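Local atomic coordinates of glycoside hydrolase family 16 protein (Bacteroides ovatus, PDB entry 7KR6), a protein that probably acts as an endo-glucanase of glycoside hydrolase family 16, hydrolysing O-glycosyl bonds in mixed-linkage beta-glucans. Residues A[107-112]-A[201-206]; A[167-172]-A[223-228]; A[181-186]-A[216-221]. The protein carries 1 engineered substitution. All coordinates share one frame; numbering follows the deposited sequence.

Interaction 1 (A[107-112]-A[201-206])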
loop_
_atom_site.group_PDB
_atom_site.type_symbol
_atom_site.label_atom_id
_atom_site.label_comp_id
_atom_site.label_asym_id
_atom_site.label_seq_id
_atom_site.Cartn_x
_atom_site.Cartn_y
_atom_site.Cartn_z
ATOM N N PHE A 107 8.637 25.302 -0.216
ATOM C CA PHE A 107 10.102 25.134 -0.230
ATOM C C PHE A 107 10.470 23.916 -1.077
ATOM O O PHE A 107 9.603 23.133 -1.410
ATOM C CB PHE A 107 10.634 25.013 1.183
ATOM C CG PHE A 107 10.241 23.711 1.841
ATOM C CD1 PHE A 107 8.960 23.572 2.365
ATOM C CD2 PHE A 107 11.134 22.658 1.941
ATOM C CE1 PHE A 107 8.565 22.363 2.930
ATOM C CE2 PHE A 107 10.752 21.476 2.562
ATOM C CZ PHE A 107 9.473 21.339 3.048
ATOM N N LYS A 108 11.755 23.798 -1.377
ATOM C CA LYS A 108 12.304 22.734 -2.242
ATOM C C LYS A 108 13.657 22.359 -1.666
ATOM O O LYS A 108 14.468 23.279 -1.343
ATOM C CB LYS A 108 12.402 23.289 -3.676
ATOM C CG LYS A 108 13.206 22.486 -4.669
ATOM C CD LYS A 108 13.397 23.156 -6.026
ATOM C CE LYS A 108 14.197 22.256 -6.947
ATOM N NZ LYS A 108 14.268 22.771 -8.333
ATOM N N TYR A 109 13.943 21.065 -1.576
ATOM C CA TYR A 109 15.270 20.532 -1.217
ATOM C C TYR A 109 15.764 21.111 0.116
ATOM O O TYR A 109 16.935 21.575 0.192
ATOM C CB TYR A 109 16.277 20.824 -2.344
ATOM C CG TYR A 109 16.063 20.198 -3.696
ATOM C CD1 TYR A 109 15.180 19.146 -3.954
ATOM C CD2 TYR A 109 16.820 20.643 -4.771
ATOM C CE1 TYR A 109 15.018 18.603 -5.228
ATOM C CE2 TYR A 109 16.685 20.093 -6.034
ATOM C CZ TYR A 109 15.768 19.091 -6.286
ATOM O OH TYR A 109 15.648 18.580 -7.557
ATOM N N ARG A 110 14.921 21.127 1.144
ATOM C CA ARG A 110 15.355 21.463 2.515
ATOM C C ARG A 110 14.804 20.396 3.445
ATOM O O ARG A 110 13.822 19.736 3.075
ATOM C CB ARG A 110 14.803 22.802 3.003
ATOM C CG ARG A 110 15.170 23.992 2.130
ATOM C CD ARG A 110 16.641 24.277 2.121
ATOM N NE ARG A 110 16.804 25.601 1.525
ATOM C CZ ARG A 110 17.025 26.738 2.193
ATOM N NH1 ARG A 110 17.135 27.870 1.520
ATOM N NH2 ARG A 110 17.144 26.750 3.512
ATOM N N LYS A 111 15.439 20.266 4.591
ATOM C CA LYS A 111 14.921 19.396 5.674
ATOM C C LYS A 111 13.742 20.074 6.348
ATOM O O LYS A 111 13.849 21.271 6.713
ATOM C CB LYS A 111 16.032 19.129 6.668
ATOM C CG LYS A 111 15.669 18.117 7.743
ATOM C CD LYS A 111 16.777 17.855 8.743
ATOM C CE LYS A 111 16.512 16.573 9.486
ATOM N NZ LYS A 111 17.518 16.354 10.546
ATOM N N ILE A 112 12.631 19.346 6.545
ATOM C CA ILE A 112 11.490 19.862 7.316
ATOM C C ILE A 112 11.295 18.921 8.516
ATOM O O ILE A 112 11.521 17.681 8.369
ATOM C CB ILE A 112 10.210 20.027 6.484
ATOM C CG1 ILE A 112 9.072 20.570 7.355
ATOM C CG2 ILE A 112 9.893 18.739 5.764
ATOM C CD1 ILE A 112 7.827 20.907 6.620
ATOM N N LEU A 201 11.773 15.063 7.407
ATOM C CA LEU A 201 11.945 14.698 5.992
ATOM C C LEU A 201 13.177 15.411 5.468
ATOM O O LEU A 201 13.182 16.664 5.503
ATOM C CB LEU A 201 10.734 15.133 5.170
ATOM C CG LEU A 201 10.904 14.931 3.669
ATOM C CD1 LEU A 201 10.825 13.470 3.276
ATOM C CD2 LEU A 201 9.891 15.715 2.906
ATOM N N ASP A 202 14.132 14.642 4.989
ATOM C CA ASP A 202 15.289 15.135 4.210
ATOM C C ASP A 202 14.912 15.042 2.739
ATOM O O ASP A 202 14.327 14.027 2.305
ATOM C CB ASP A 202 16.532 14.328 4.515
ATOM C CG ASP A 202 17.210 14.701 5.813
ATOM O OD1 ASP A 202 17.672 15.875 5.917
ATOM O OD2 ASP A 202 17.339 13.811 6.668
ATOM N N TRP A 203 15.303 16.024 1.945
ATOM C CA TRP A 203 14.860 16.105 0.541
ATOM C C TRP A 203 16.022 16.710 -0.253
ATOM O O TRP A 203 16.465 17.813 0.118
ATOM C CB TRP A 203 13.610 16.964 0.477
ATOM C CG TRP A 203 13.042 17.223 -0.877
ATOM C CD1 TRP A 203 13.280 16.606 -2.069
ATOM C CD2 TRP A 203 12.017 18.191 -1.110
ATOM N NE1 TRP A 203 12.436 17.102 -3.020
ATOM C CE2 TRP A 203 11.678 18.112 -2.472
ATOM C CE3 TRP A 203 11.367 19.110 -0.291
ATOM C CZ2 TRP A 203 10.691 18.931 -3.028
ATOM C CZ3 TRP A 203 10.395 19.928 -0.842
ATOM C CH2 TRP A 203 10.057 19.825 -2.200
ATOM N N ASP A 204 16.525 15.950 -1.209
ATOM C CA ASP A 204 17.509 16.469 -2.197
ATOM C C ASP A 204 17.104 15.975 -3.575
ATOM O O ASP A 204 16.042 15.382 -3.696
ATOM C CB ASP A 204 18.931 16.118 -1.779
ATOM C CG ASP A 204 19.324 14.644 -1.861
ATOM O OD1 ASP A 204 18.606 13.852 -2.467
ATOM O OD2 ASP A 204 20.432 14.312 -1.343
ATOM N N GLU A 205 17.933 16.183 -4.603
ATOM C CA GLU A 205 17.541 15.813 -5.977
ATOM C C GLU A 205 17.424 14.293 -6.152
ATOM O O GLU A 205 16.826 13.907 -7.151
ATOM C CB GLU A 205 18.481 16.439 -7.020
ATOM C CG GLU A 205 19.893 15.933 -6.946
ATOM C CD GLU A 205 20.864 16.696 -7.839
ATOM O OE1 GLU A 205 20.403 17.569 -8.570
ATOM O OE2 GLU A 205 22.065 16.413 -7.778
ATOM N N ASN A 206 17.956 13.480 -5.227
ATOM C CA ASN A 206 17.982 12.017 -5.363
ATOM C C ASN A 206 16.987 11.336 -4.423
ATOM O O ASN A 206 16.399 10.353 -4.840
ATOM C CB ASN A 206 19.385 11.475 -5.127
ATOM C CG ASN A 206 20.327 11.930 -6.220
ATOM O OD1 ASN A 206 21.383 12.498 -5.944
ATOM N ND2 ASN A 206 19.871 11.856 -7.451
HETATM O O HOH W 1 18.970 19.011 0.374
HETATM O O HOH W 2 18.768 13.851 8.881
#

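Interaction 2 (A[167-172]-A[223-228]). With G2F (2-deoxy-2-fluoro-alpha-D-glucopyranose), chain C.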
loop_
_atom_site.group_PDB
_atom_site.type_symbol
_atom_site.label_atom_id
_atom_site.label_comp_id
_atom_site.label_asym_id
_atom_site.label_seq_id
_atom_site.Cartn_x
_atom_site.Cartn_y
_atom_site.Cartn_z
ATOM N N THR A 167 4.381 5.764 5.339
ATOM C CA THR A 167 4.903 6.922 4.582
ATOM C C THR A 167 4.671 6.611 3.099
ATOM O O THR A 167 4.670 5.419 2.708
ATOM C CB THR A 167 6.349 7.189 4.976
ATOM O OG1 THR A 167 6.797 8.349 4.257
ATOM C CG2 THR A 167 7.254 6.030 4.627
ATOM N N ALA A 168 4.484 7.618 2.255
ATOM C CA ALA A 168 4.068 7.376 0.880
ATOM C C ALA A 168 4.417 8.564 -0.012
ATOM O O ALA A 168 4.480 9.695 0.492
ATOM C CB ALA A 168 2.603 7.077 0.749
ATOM N N ILE A 169 4.518 8.294 -1.303
ATOM C CA ILE A 169 4.503 9.367 -2.325
ATOM C C ILE A 169 3.424 9.019 -3.338
ATOM O O ILE A 169 3.251 7.835 -3.706
ATOM C CB ILE A 169 5.888 9.656 -2.969
ATOM C CG1 ILE A 169 6.571 8.406 -3.541
ATOM C CG2 ILE A 169 6.807 10.384 -1.994
ATOM C CD1 ILE A 169 7.839 8.712 -4.339
ATOM N N HIS A 170 2.734 10.037 -3.830
ATOM C CA HIS A 170 1.705 9.925 -4.876
ATOM C C HIS A 170 2.040 10.921 -5.993
ATOM O O HIS A 170 2.452 12.032 -5.694
ATOM C CB HIS A 170 0.332 10.235 -4.322
ATOM C CG HIS A 170 -0.105 9.388 -3.181
ATOM N ND1 HIS A 170 -1.118 8.450 -3.315
ATOM C CD2 HIS A 170 0.295 9.370 -1.900
ATOM C CE1 HIS A 170 -1.321 7.900 -2.140
ATOM N NE2 HIS A 170 -0.478 8.439 -1.248
ATOM N N TYR A 171 1.829 10.524 -7.231
ATOM C CA TYR A 171 2.246 11.315 -8.400
ATOM C C TYR A 171 1.554 10.746 -9.631
ATOM O O TYR A 171 0.723 9.836 -9.534
ATOM C CB TYR A 171 3.777 11.324 -8.442
ATOM C CG TYR A 171 4.418 9.966 -8.469
ATOM C CD1 TYR A 171 4.669 9.281 -7.296
ATOM C CD2 TYR A 171 4.771 9.333 -9.663
ATOM C CE1 TYR A 171 5.218 8.010 -7.301
ATOM C CE2 TYR A 171 5.362 8.083 -9.690
ATOM C CZ TYR A 171 5.589 7.403 -8.494
ATOM O OH TYR A 171 6.189 6.156 -8.522
ATOM N N GLY A 172 1.828 11.353 -10.782
ATOM C CA GLY A 172 1.212 10.940 -12.061
ATOM C C GLY A 172 0.360 12.063 -12.613
ATOM O O GLY A 172 0.000 12.979 -11.885
ATOM N N SER A 223 15.184 10.444 -7.918
ATOM C CA SER A 223 16.161 10.913 -8.946
ATOM C C SER A 223 15.483 11.064 -10.300
ATOM O O SER A 223 15.745 12.099 -10.969
ATOM C CB SER A 223 17.377 10.000 -9.015
ATOM O OG SER A 223 16.979 8.679 -9.319
ATOM N N SER A 224 14.627 10.138 -10.728
ATOM C CA SER A 224 13.995 10.228 -12.071
ATOM C C SER A 224 12.487 10.442 -11.949
ATOM O O SER A 224 11.741 10.178 -12.929
ATOM C CB SER A 224 14.348 9.034 -12.903
ATOM O OG SER A 224 13.662 7.898 -12.420
ATOM N N ASN A 225 12.027 10.871 -10.765
ATOM C CA ASN A 225 10.595 11.136 -10.506
ATOM C C ASN A 225 10.346 12.635 -10.620
ATOM O O ASN A 225 10.692 13.361 -9.719
ATOM C CB ASN A 225 10.174 10.643 -9.123
ATOM C CG ASN A 225 8.676 10.583 -9.028
ATOM O OD1 ASN A 225 7.990 11.423 -9.606
ATOM N ND2 ASN A 225 8.174 9.582 -8.305
ATOM N N THR A 226 9.799 13.074 -11.750
ATOM C CA THR A 226 9.709 14.495 -12.102
ATOM C C THR A 226 8.766 15.263 -11.176
ATOM O O THR A 226 8.845 16.497 -11.221
ATOM C CB THR A 226 9.239 14.663 -13.551
ATOM O OG1 THR A 226 7.955 14.078 -13.746
ATOM C CG2 THR A 226 10.261 14.159 -14.531
ATOM N N TYR A 227 7.977 14.594 -10.330
ATOM C CA TYR A 227 6.978 15.263 -9.468
ATOM C C TYR A 227 7.546 15.819 -8.144
ATOM O O TYR A 227 6.739 16.468 -7.399
ATOM C CB TYR A 227 5.826 14.302 -9.227
ATOM C CG TYR A 227 5.024 14.061 -10.482
ATOM C CD1 TYR A 227 5.377 13.078 -11.395
ATOM C CD2 TYR A 227 3.966 14.902 -10.780
ATOM C CE1 TYR A 227 4.649 12.910 -12.565
ATOM C CE2 TYR A 227 3.228 14.754 -11.946
ATOM C CZ TYR A 227 3.584 13.761 -12.848
ATOM O OH TYR A 227 2.879 13.622 -14.010
ATOM N N PHE A 228 8.849 15.636 -7.843
ATOM C CA PHE A 228 9.393 16.010 -6.513
ATOM C C PHE A 228 10.591 16.935 -6.587
ATOM O O PHE A 228 11.529 16.829 -5.801
ATOM C CB PHE A 228 9.665 14.717 -5.737
ATOM C CG PHE A 228 8.387 13.936 -5.555
ATOM C CD1 PHE A 228 7.467 14.317 -4.584
ATOM C CD2 PHE A 228 8.082 12.866 -6.387
ATOM C CE1 PHE A 228 6.260 13.633 -4.465
ATOM C CE2 PHE A 228 6.863 12.217 -6.277
ATOM C CZ PHE A 228 5.962 12.591 -5.300
HETATM C C1 G2F C . -1.686 11.304 0.813
HETATM C C2 G2F C . -2.980 10.961 0.160
HETATM C C3 G2F C . -4.083 11.914 0.569
HETATM C C4 G2F C . -4.221 11.844 2.069
HETATM C C5 G2F C . -2.847 12.284 2.664
HETATM C C6 G2F C . -2.755 12.387 4.169
HETATM O O3 G2F C . -5.295 11.581 -0.099
HETATM O O4 G2F C . -5.332 12.725 2.463
HETATM O O5 G2F C . -1.772 11.422 2.241
HETATM O O6 G2F C . -3.259 11.144 4.786
HETATM F F2 G2F C . -2.771 10.876 -1.251
#

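Interaction 3 (A[181-186]-A[216-221])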
loop_
_atom_site.group_PDB
_atom_site.type_symbol
_atom_site.label_atom_id
_atom_site.label_comp_id
_atom_site.label_asym_id
_atom_site.label_seq_id
_atom_site.Cartn_x
_atom_site.Cartn_y
_atom_site.Cartn_z
ATOM N N GLN A 181 3.831 4.985 -4.273
ATOM C CA GLN A 181 4.790 4.146 -3.515
ATOM C C GLN A 181 4.470 4.269 -2.041
ATOM O O GLN A 181 4.178 5.370 -1.566
ATOM C CB GLN A 181 6.233 4.550 -3.776
ATOM C CG GLN A 181 6.668 4.349 -5.217
ATOM C CD GLN A 181 8.057 4.860 -5.458
ATOM O OE1 GLN A 181 8.979 4.564 -4.711
ATOM N NE2 GLN A 181 8.240 5.624 -6.525
ATOM N N TYR A 182 4.463 3.191 -1.281
ATOM C CA TYR A 182 4.433 3.370 0.193
ATOM C C TYR A 182 5.287 2.311 0.879
ATOM O O TYR A 182 5.729 1.323 0.283
ATOM C CB TYR A 182 3.018 3.406 0.792
ATOM C CG TYR A 182 2.304 2.080 0.968
ATOM C CD1 TYR A 182 2.731 1.118 1.877
ATOM C CD2 TYR A 182 1.119 1.837 0.302
ATOM C CE1 TYR A 182 2.033 -0.068 2.056
ATOM C CE2 TYR A 182 0.393 0.668 0.487
ATOM C CZ TYR A 182 0.860 -0.294 1.355
ATOM O OH TYR A 182 0.135 -1.436 1.536
ATOM N N TYR A 183 5.548 2.634 2.123
ATOM C CA TYR A 183 6.297 1.826 3.117
ATOM C C TYR A 183 5.493 1.856 4.407
ATOM O O TYR A 183 5.005 2.918 4.831
ATOM C CB TYR A 183 7.733 2.300 3.252
ATOM C CG TYR A 183 8.511 1.688 4.371
ATOM C CD1 TYR A 183 8.907 0.365 4.292
ATOM C CD2 TYR A 183 8.771 2.356 5.554
ATOM C CE1 TYR A 183 9.630 -0.255 5.299
ATOM C CE2 TYR A 183 9.541 1.767 6.537
ATOM C CZ TYR A 183 9.971 0.463 6.422
ATOM O OH TYR A 183 10.699 -0.154 7.420
ATOM N N LYS A 184 5.427 0.709 5.086
ATOM C CA LYS A 184 4.761 0.578 6.380
ATOM C C LYS A 184 5.642 -0.301 7.247
ATOM O O LYS A 184 6.086 -1.350 6.786
ATOM C CB LYS A 184 3.383 -0.104 6.248
ATOM N N ALA A 185 5.839 0.140 8.466
ATOM C CA ALA A 185 6.588 -0.606 9.492
ATOM C C ALA A 185 6.292 -0.009 10.852
ATOM O O ALA A 185 5.902 1.114 10.959
ATOM C CB ALA A 185 8.033 -0.553 9.197
ATOM N N ASN A 186 6.606 -0.768 11.890
ATOM C CA ASN A 186 6.676 -0.275 13.282
ATOM C C ASN A 186 8.006 0.439 13.536
ATOM O O ASN A 186 9.090 0.093 12.961
ATOM C CB ASN A 186 6.560 -1.360 14.353
ATOM C CG ASN A 186 5.258 -2.106 14.331
ATOM O OD1 ASN A 186 4.229 -1.596 13.916
ATOM N ND2 ASN A 186 5.278 -3.306 14.905
ATOM N N LYS A 216 16.450 7.029 11.069
ATOM C CA LYS A 216 15.999 6.974 9.662
ATOM C C LYS A 216 15.039 5.788 9.535
ATOM O O LYS A 216 15.335 4.647 10.005
ATOM C CB LYS A 216 17.205 6.984 8.737
ATOM C CG LYS A 216 17.963 8.310 8.816
ATOM C CD LYS A 216 19.112 8.435 7.881
ATOM C CE LYS A 216 19.694 9.826 8.005
ATOM N NZ LYS A 216 20.793 10.002 7.041
ATOM N N PHE A 217 13.884 6.072 8.940
ATOM C CA PHE A 217 12.724 5.157 8.792
ATOM C C PHE A 217 12.618 4.608 7.369
ATOM O O PHE A 217 12.494 3.383 7.198
ATOM C CB PHE A 217 11.465 5.888 9.199
ATOM C CG PHE A 217 10.206 5.074 9.169
ATOM C CD1 PHE A 217 10.001 4.062 10.092
ATOM C CD2 PHE A 217 9.229 5.319 8.203
ATOM C CE1 PHE A 217 8.814 3.348 10.096
ATOM C CE2 PHE A 217 8.052 4.593 8.214
ATOM C CZ PHE A 217 7.846 3.611 9.151
ATOM N N HIS A 218 12.708 5.451 6.344
ATOM C CA HIS A 218 12.581 4.988 4.940
ATOM C C HIS A 218 13.140 6.050 3.987
ATOM O O HIS A 218 13.052 7.243 4.332
ATOM C CB HIS A 218 11.129 4.670 4.581
ATOM C CG HIS A 218 11.023 4.007 3.264
ATOM N ND1 HIS A 218 11.559 2.766 3.022
ATOM C CD2 HIS A 218 10.439 4.397 2.119
ATOM C CE1 HIS A 218 11.315 2.437 1.763
ATOM N NE2 HIS A 218 10.640 3.422 1.188
ATOM N N THR A 219 13.645 5.611 2.838
ATOM C CA THR A 219 14.071 6.507 1.733
ATOM C C THR A 219 13.296 6.094 0.465
ATOM O O THR A 219 13.316 4.889 0.096
ATOM C CB THR A 219 15.591 6.444 1.533
ATOM O OG1 THR A 219 16.231 6.871 2.732
ATOM C CG2 THR A 219 16.033 7.271 0.345
ATOM N N PHE A 220 12.710 7.101 -0.201
ATOM C CA PHE A 220 12.207 6.995 -1.583
ATOM C C PHE A 220 13.234 7.620 -2.523
ATOM O O PHE A 220 13.685 8.744 -2.299
ATOM C CB PHE A 220 10.864 7.701 -1.734
ATOM C CG PHE A 220 9.749 7.199 -0.867
ATOM C CD1 PHE A 220 9.055 6.060 -1.237
ATOM C CD2 PHE A 220 9.366 7.888 0.262
ATOM C CE1 PHE A 220 8.000 5.594 -0.484
ATOM C CE2 PHE A 220 8.305 7.418 1.021
ATOM C CZ PHE A 220 7.618 6.295 0.627
ATOM N N ASP A 221 13.536 6.904 -3.595
ATOM C CA ASP A 221 14.365 7.386 -4.729
ATOM C C ASP A 221 13.503 8.274 -5.613
ATOM O O ASP A 221 12.535 7.777 -6.177
ATOM C CB ASP A 221 14.900 6.210 -5.510
ATOM C CG ASP A 221 15.721 6.573 -6.734
ATOM O OD1 ASP A 221 16.001 7.749 -6.950
ATOM O OD2 ASP A 221 16.142 5.621 -7.396
HETATM O O HOH W 3 10.146 7.516 -7.505
HETATM O O HOH W 4 11.847 4.593 -4.023
HETATM O O HOH W 5 12.270 1.383 9.044
#

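Interaction 1 (A[107-112]-A[201-206])
Trp203 lays one face of its indole over the backbone of Lys108 and Tyr109, where the turn between strands 93-107 and 112-117 of the family 16 jelly roll passes strand 197-203. CB starts beside Arg110 O, a buried carbonyl oxygen with no polar partner in the model. With CG anti to the backbone N (chi1 177°), the ring reaches in among the residues of the turn. CD2 sits 3.5 Å from Tyr109 N, and Lys108 CA makes a CH-pi contact over the six-membered ring. On the pyrrole side, Trp203 NE1 lies 3.5 Å from Tyr109 CD1; the tyrosine stands upright in an edge-to-face pair, planes 89° apart. NE1 gives its hydrogen to Phe228 O, while Tyr109 OH bonds His229 ND1. At the far end, Trp203 CZ3 comes within 3.3 Å of Phe107 O, and CE3 is 3.8 Å from Phe107 CE2 in an offset edge-to-face pair, the indole edge toward the phenylalanine face. Ile112 and Leu201 form the antiparallel hydrogen-bonded pair that opens the pairing of strands 112-117 and 197-203, with Ile112 N to Leu201 O at 2.9 Å and Leu201 N to Ile112 O at 2.8 Å. Beyond it Lys111, its chain extended, passes obliquely across the Asp202 carboxylate: its CG is 3.5 Å from OD1, and a water that donates to OD2 accepts a weak bond from NZ.

Interaction 2 (A[167-172]-A[223-228])
Tyr171 and Asn225 meet with the amide nitrogen over the ring: Asn225 ND2 stands above the centre of the tyrosine face, 3.4 Å from Tyr171 CZ, with the amide and ring planes 72° apart. The tyrosine reaches this place because its CG lies between the backbone N and the carbonyl carbon (chi1 56°), which turns the ring toward the loop 223-228. The other end of the amide is held by the loop itself, since Asn225 OD1 accepts from Tyr227 N at 3.3 Å in an Asx turn that helps fix how the side chain is turned.

Tyr227 presents a face rather than an edge. The peptide nitrogen of Gly172 sits over the centre of its ring, Tyr171 CB lies 3.6 Å from Tyr227 CG, and Tyr227 OH ends 3.3 Å from Gly172 C. Phe228 does the reverse and points its rim at His170 O, 3.6 Å from its CZ, and at Tyr171 CD1, 3.8 Å from its CE2, the two rings being turned 81° to one another. Phe228 CZ also packs on Ile169 CB at 3.7 Å.

His170 points away from the loop into the glycan pocket. The fluorine F2 of the bound fluoro-sugar rests over the centre of its imidazole, 3.3 Å from NE2, and ND1 is hydrogen-bonded to His178. The contact thus packs the back of a strand whose other side lines the sugar site. Strand 164-171 runs between strands 144-150 and 179-186, bonded to both; Tyr171 OH reaches Gln181 on the latter, and the loop packs Phe228 on Ile145 of the former before the chain enters strand 232-240.

Interaction 3 (A[181-186]-A[216-221])
Tyr183 and His218 make the main aromatic contact, an offset stack with ring planes 11° apart and centroids separated by 4.3 Å. Tyr183 CB lies over the centre of the imidazole in a CH-pi contact, so the tyrosine ring is displaced toward the backbone of 216-221. Its edge then meets a face of Phe217, with planes 66° apart and Tyr183 CD2 3.5 Å from Phe217 CE2. Phe217 and His218 form a classic beta bulge opposite Ile210, which probably lets both side chains reach Tyr183.

Apolar contacts are fewer: Ala185 CB touches the rim of Phe217, and Gln181 CB lies 3.9 Å from Phe220 CE1.

Water carries the polar part, for no direct hydrogen bond joins the two segments. The amide of Gln181 uses both ends: NE2 donates to a water that donates to Asp221 O, and OE1 accepts from a second water, 2.9 Å away, that takes the hydrogen of Asp221 N. NE2 also bonds Tyr171 OH. A third water donates to both Tyr183 OH and Phe217 O, each at 2.7 Å, and the same hydroxyl bonds Glu179 of the second subunit.

These strands of the family 16 jelly roll, not bonded to each other, pack through side chains, antiparallel (167°) with segment axes 8.3 Å apart. Strand 179-186 pairs with 164-171 and, across the interface, with a strand of the second subunit; strand 215-221 pairs with 207-212.

Interaction 2 is the most buried of the three; interactions 1 and 3 are partly buried, and interaction 3 extends to the subunit interface. Only interaction 1 has direct hydrogen bonds across its segments, because strands 112-117 and 197-203 are neighbours in a sheet. Interaction 2 relies on aromatic and amide packing of a loop against a strand, and interaction 3 on stacked rings and bridging waters. They are coupled: Phe228 of interaction 2 receives the indole N-H of interaction 1, and Ile169 and Tyr171 bond Gln181 of interaction 3, since strands 164-171 and 179-186 are adjacent. Of the three, interaction 2 holds the pocket residue His170.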